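Local coordinates for phosphatase YwpJ (Bacillus subtilis, PDB 1NRW), which dephosphorylates five- and six-carbon sugar phosphates, nucleoside monophosphates and, less well, FMN in vitro, as a magnesium-dependent HAD-superfamily phosphatase, at residues A[30-33]-A[34-37]; A[45-48]-A[49-52]. One frame throughout, in Å; residues are numbered along the deposited sequence.

Contact 1. Residues A[30-33]-A[34-37]; sequences LRQA and QRDG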
loop_
_atom_site.group_PDB
_atom_site.type_symbol
_atom_site.label_atom_id
_atom_site.label_comp_id
_atom_site.label_asym_id
_atom_site.label_seq_id
_atom_site.Cartn_x
_atom_site.Cartn_y
_atom_site.Cartn_z
ATOM N N LEU A 30 2.925 -10.042 15.778
ATOM C CA LEU A 30 3.891 -10.166 14.685
ATOM C C LEU A 30 5.136 -10.923 15.133
ATOM O O LEU A 30 5.620 -11.818 14.435
ATOM C CB LEU A 30 4.325 -8.790 14.164
ATOM C CG LEU A 30 3.388 -7.987 13.264
ATOM C CD1 LEU A 30 4.105 -6.725 12.792
ATOM C CD2 LEU A 30 2.970 -8.826 12.074
ATOM N N ARG A 31 5.663 -10.549 16.293
ATOM C CA ARG A 31 6.852 -11.201 16.821
ATOM C C ARG A 31 6.579 -12.661 17.158
ATOM O O ARG A 31 7.450 -13.511 16.981
ATOM C CB ARG A 31 7.358 -10.458 18.057
ATOM C CG ARG A 31 7.858 -9.055 17.742
ATOM C CD ARG A 31 8.343 -8.333 18.985
ATOM N NE ARG A 31 8.833 -6.993 18.667
ATOM C CZ ARG A 31 9.927 -6.742 17.952
ATOM N NH1 ARG A 31 10.663 -7.740 17.472
ATOM N NH2 ARG A 31 10.284 -5.486 17.711
ATOM N N GLN A 32 5.371 -12.958 17.629
ATOM C CA GLN A 32 5.030 -14.341 17.968
ATOM C C GLN A 32 4.991 -15.185 16.703
ATOM O O GLN A 32 5.441 -16.332 16.693
ATOM C CB GLN A 32 3.675 -14.414 18.678
ATOM C CG GLN A 32 3.270 -15.835 19.081
ATOM C CD GLN A 32 4.348 -16.540 19.885
ATOM O OE1 GLN A 32 4.875 -15.984 20.851
ATOM N NE2 GLN A 32 4.678 -17.771 19.497
ATOM N N ALA A 33 4.447 -14.611 15.636
ATOM C CA ALA A 33 4.365 -15.302 14.360
ATOM C C ALA A 33 5.771 -15.614 13.859
ATOM O O ALA A 33 6.034 -16.712 13.374
ATOM C CB ALA A 33 3.618 -14.442 13.341
ATOM N N GLN A 34 6.680 -14.653 13.983
ATOM C CA GLN A 34 8.048 -14.872 13.529
ATOM C C GLN A 34 8.714 -15.910 14.420
ATOM O O GLN A 34 9.541 -16.705 13.966
ATOM C CB GLN A 34 8.827 -13.554 13.540
ATOM C CG GLN A 34 8.236 -12.518 12.595
ATOM C CD GLN A 34 9.036 -11.234 12.545
ATOM O OE1 GLN A 34 9.326 -10.635 13.577
ATOM N NE2 GLN A 34 9.394 -10.804 11.340
ATOM N N ARG A 35 8.319 -15.908 15.688
ATOM C CA ARG A 35 8.830 -16.844 16.680
ATOM C C ARG A 35 8.373 -18.261 16.324
ATOM O O ARG A 35 9.099 -19.229 16.552
ATOM C CB ARG A 35 8.305 -16.438 18.057
ATOM C CG ARG A 35 8.864 -17.202 19.230
ATOM C CD ARG A 35 8.419 -16.532 20.522
ATOM N NE ARG A 35 8.960 -15.180 20.641
ATOM C CZ ARG A 35 8.248 -14.114 20.993
ATOM N NH1 ARG A 35 6.955 -14.233 21.260
ATOM N NH2 ARG A 35 8.830 -12.925 21.078
ATOM N N ASP A 36 7.169 -18.378 15.764
ATOM C CA ASP A 36 6.630 -19.677 15.362
ATOM C C ASP A 36 7.224 -20.139 14.035
ATOM O O ASP A 36 6.856 -21.194 13.522
ATOM C CB ASP A 36 5.107 -19.629 15.206
ATOM C CG ASP A 36 4.379 -19.560 16.530
ATOM O OD1 ASP A 36 4.919 -20.065 17.537
ATOM O OD2 ASP A 36 3.252 -19.017 16.558
ATOM N N GLY A 37 8.130 -19.346 13.473
ATOM C CA GLY A 37 8.741 -19.713 12.206
ATOM C C GLY A 37 7.929 -19.322 10.982
ATOM O O GLY A 37 8.178 -19.813 9.877
HETATM O O HOH W 1 10.504 -10.612 16.172
#
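Leu30 and Gln34 are bonded across the last turns of helix 24-35, which ends in a Schellman motif at Gly37, where phi turns positive (84°) and the chain folds back into the last turn, the Gly37 N-H bonding to Gln34 O. The Leu30 carbonyl takes the N-H of Gln34 (N to O 3.1 Å), and Gln34 CG lies against the same oxygen. The Leu30 side chain is turned to Val40 on strand 39-43, so this face of the helix is packed on the sheet.

Arg31 O has two roles. It accepts the Arg35 backbone N-H (N to O 2.9 Å), and it sits 4.1 Å above the centre of the Arg35 guanidinium, facing the flat side of that group. The Arg31 head group points the other way, to a salt bridge with Glu27, while a water bonded to Gln34 OE1 at 2.8 Å is a weak link to Arg31 NH1. The NE2 of Gln34 is held by Lys61 O.

Gln32 serves both Arg35 and Asp36. Its CG is anti to the backbone N and the chain then bends at chi2 (53°), which brings the amide alongside Arg35 and Asp36. OE1 receives Arg35 NH1 at 2.7 Å. OE1 lies in the guanidinium plane, whereas NH1 stands above the amide's carbonyl plane and so is not on a lone pair; the two planes are 60° apart. At the other end of the amide, NE2 gives a weak bond to Asp36 OD1 at 3.0 Å; the amide thus spans Arg35 and, more loosely, Asp36 on the outer face of the helix.

Ala33, like Leu30, rests on Val40. Its carbonyl helps to close the turn: the Asp36 N-H is shared, reaching Gln32 O at 2.8 Å and, more weakly, Ala33 O at 3.1 Å.

Contact 2. Residues A[45-48]-A[49-52]; sequences GRAH and FDVM. With PO4 (phosphate ion), chain B.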
loop_
_atom_site.group_PDB
_atom_site.type_symbol
_atom_site.label_atom_id
_atom_site.label_comp_id
_atom_site.label_asym_id
_atom_site.label_seq_id
_atom_site.Cartn_x
_atom_site.Cartn_y
_atom_site.Cartn_z
ATOM N N GLY A 45 1.005 0.213 -0.621
ATOM C CA GLY A 45 1.132 0.974 -1.847
ATOM C C GLY A 45 2.156 2.077 -1.618
ATOM O O GLY A 45 2.578 2.752 -2.552
ATOM N N ARG A 46 2.559 2.261 -0.361
ATOM C CA ARG A 46 3.541 3.288 -0.019
ATOM C C ARG A 46 4.967 2.846 -0.338
ATOM O O ARG A 46 5.197 1.738 -0.814
ATOM C CB ARG A 46 3.449 3.646 1.465
ATOM C CG ARG A 46 2.141 4.317 1.881
ATOM C CD ARG A 46 2.186 4.607 3.363
ATOM N NE ARG A 46 0.899 5.021 3.908
ATOM C CZ ARG A 46 0.537 6.284 4.108
ATOM N NH1 ARG A 46 1.365 7.276 3.800
ATOM N NH2 ARG A 46 -0.643 6.551 4.653
ATOM N N ALA A 47 5.928 3.721 -0.062
ATOM C CA ALA A 47 7.326 3.414 -0.324
ATOM C C ALA A 47 7.947 2.576 0.788
ATOM O O ALA A 47 7.503 2.612 1.934
ATOM C CB ALA A 47 8.114 4.712 -0.493
ATOM N N HIS A 48 8.986 1.822 0.445
ATOM C CA HIS A 48 9.674 1.018 1.437
ATOM C C HIS A 48 10.143 1.893 2.613
ATOM O O HIS A 48 10.041 1.486 3.769
ATOM C CB HIS A 48 10.875 0.304 0.788
ATOM C CG HIS A 48 11.726 -0.462 1.756
ATOM N ND1 HIS A 48 11.283 -1.591 2.414
ATOM C CD2 HIS A 48 12.998 -0.261 2.173
ATOM C CE1 HIS A 48 12.246 -2.051 3.194
ATOM N NE2 HIS A 48 13.297 -1.261 3.065
ATOM N N PHE A 49 10.644 3.092 2.322
ATOM C CA PHE A 49 11.110 3.960 3.397
ATOM C C PHE A 49 9.986 4.469 4.298
ATOM O O PHE A 49 10.232 4.840 5.444
ATOM C CB PHE A 49 11.955 5.126 2.847
ATOM C CG PHE A 49 11.334 5.862 1.689
ATOM C CD1 PHE A 49 10.209 6.657 1.866
ATOM C CD2 PHE A 49 11.911 5.792 0.424
ATOM C CE1 PHE A 49 9.669 7.378 0.798
ATOM C CE2 PHE A 49 11.381 6.507 -0.649
ATOM C CZ PHE A 49 10.257 7.302 -0.461
ATOM N N ASP A 50 8.756 4.472 3.793
ATOM C CA ASP A 50 7.605 4.902 4.597
ATOM C C ASP A 50 7.356 3.822 5.648
ATOM O O ASP A 50 7.000 4.114 6.791
ATOM C CB ASP A 50 6.333 5.053 3.751
ATOM C CG ASP A 50 6.344 6.291 2.884
ATOM O OD1 ASP A 50 6.849 7.337 3.344
ATOM O OD2 ASP A 50 5.824 6.225 1.747
ATOM N N VAL A 51 7.536 2.564 5.252
ATOM C CA VAL A 51 7.332 1.457 6.176
ATOM C C VAL A 51 8.447 1.456 7.216
ATOM O O VAL A 51 8.193 1.272 8.403
ATOM C CB VAL A 51 7.325 0.093 5.438
ATOM C CG1 VAL A 51 7.077 -1.036 6.434
ATOM C CG2 VAL A 51 6.251 0.091 4.355
HETATM N N MSE A 52 9.679 1.673 6.765
HETATM C CA MSE A 52 10.831 1.693 7.665
HETATM C C MSE A 52 10.727 2.793 8.717
HETATM O O MSE A 52 11.160 2.613 9.855
HETATM C CB MSE A 52 12.117 1.874 6.861
HETATM C CG MSE A 52 12.363 0.771 5.857
HETATM SE SE MSE A 52 12.656 -0.923 6.730
HETATM C CE MSE A 52 10.853 -1.562 6.836
HETATM P P PO4 B . -1.967 0.665 1.950
HETATM O O1 PO4 B . -3.058 -0.106 2.578
HETATM O O2 PO4 B . -1.478 -0.063 0.752
HETATM O O3 PO4 B . -2.481 1.999 1.551
HETATM O O4 PO4 B . -0.862 0.822 2.924
HETATM O O HOH W 2 3.545 7.794 1.757
#
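The phosphate-binding loop after strand 39-43 passes here into the N terminus of helix 48-55, with Ala47 at the N-cap. Asp50 OD2 accepts the Ala47 N-H at 3.1 Å, on the anti side of the carboxylate. Alanine has no polar side chain to return that bond, so no full capping box forms; the Asp50 N-H goes instead to Ala47 O (N to O 2.9 Å). A water bound to Asp50 OD2 at 2.8 Å also accepts from Arg46 NH1, tying the aspartate to an arginine whose NE makes a salt bridge to Asp12 and whose NH1 makes another to Glu125. One turn on, CG of selenomethionine Met52 lies over a face of the His48 ring, 3.8 Å from its centroid in a CH-pi contact, while SE approaches obliquely. With its CG anti to the backbone N (chi1 175°), His48 sets its ring beside Met52, and the ring also stacks with His73. With an alanine at His48, Met52 CG and SE would probably lose the ring they lie on and His73 its stacking partner. Gly45 N donates to O2 of a bound phosphate ion (2.9 Å), which Thr44 OG1 also bonds, typical of motif II in HAD phosphatases.

Contacts 1 and 2 follow one another through strand 39-43: contact 1 closes helix 24-35 just before the strand, and contact 2 opens helix 48-55 just after it. Strands 6-10 and 39-43 are parallel neighbours, so contact 1 lies on the beta-alpha-beta crossover between them. The two centres are 22 Å apart and the nearest atoms about 9 Å, without touching. Contact 2 is the one at the phosphate and metal site: its Arg46 side chain is about 3 Å from that of Asp12, a ligand of the calcium ion. In contact 1 the Leu30 side chain comes about 8 Å from that of Leu11, which by similarity binds phosphate, but Leu30 CD1 is 13.4 Å from phosphate O4, so contact 1 is not part of the site.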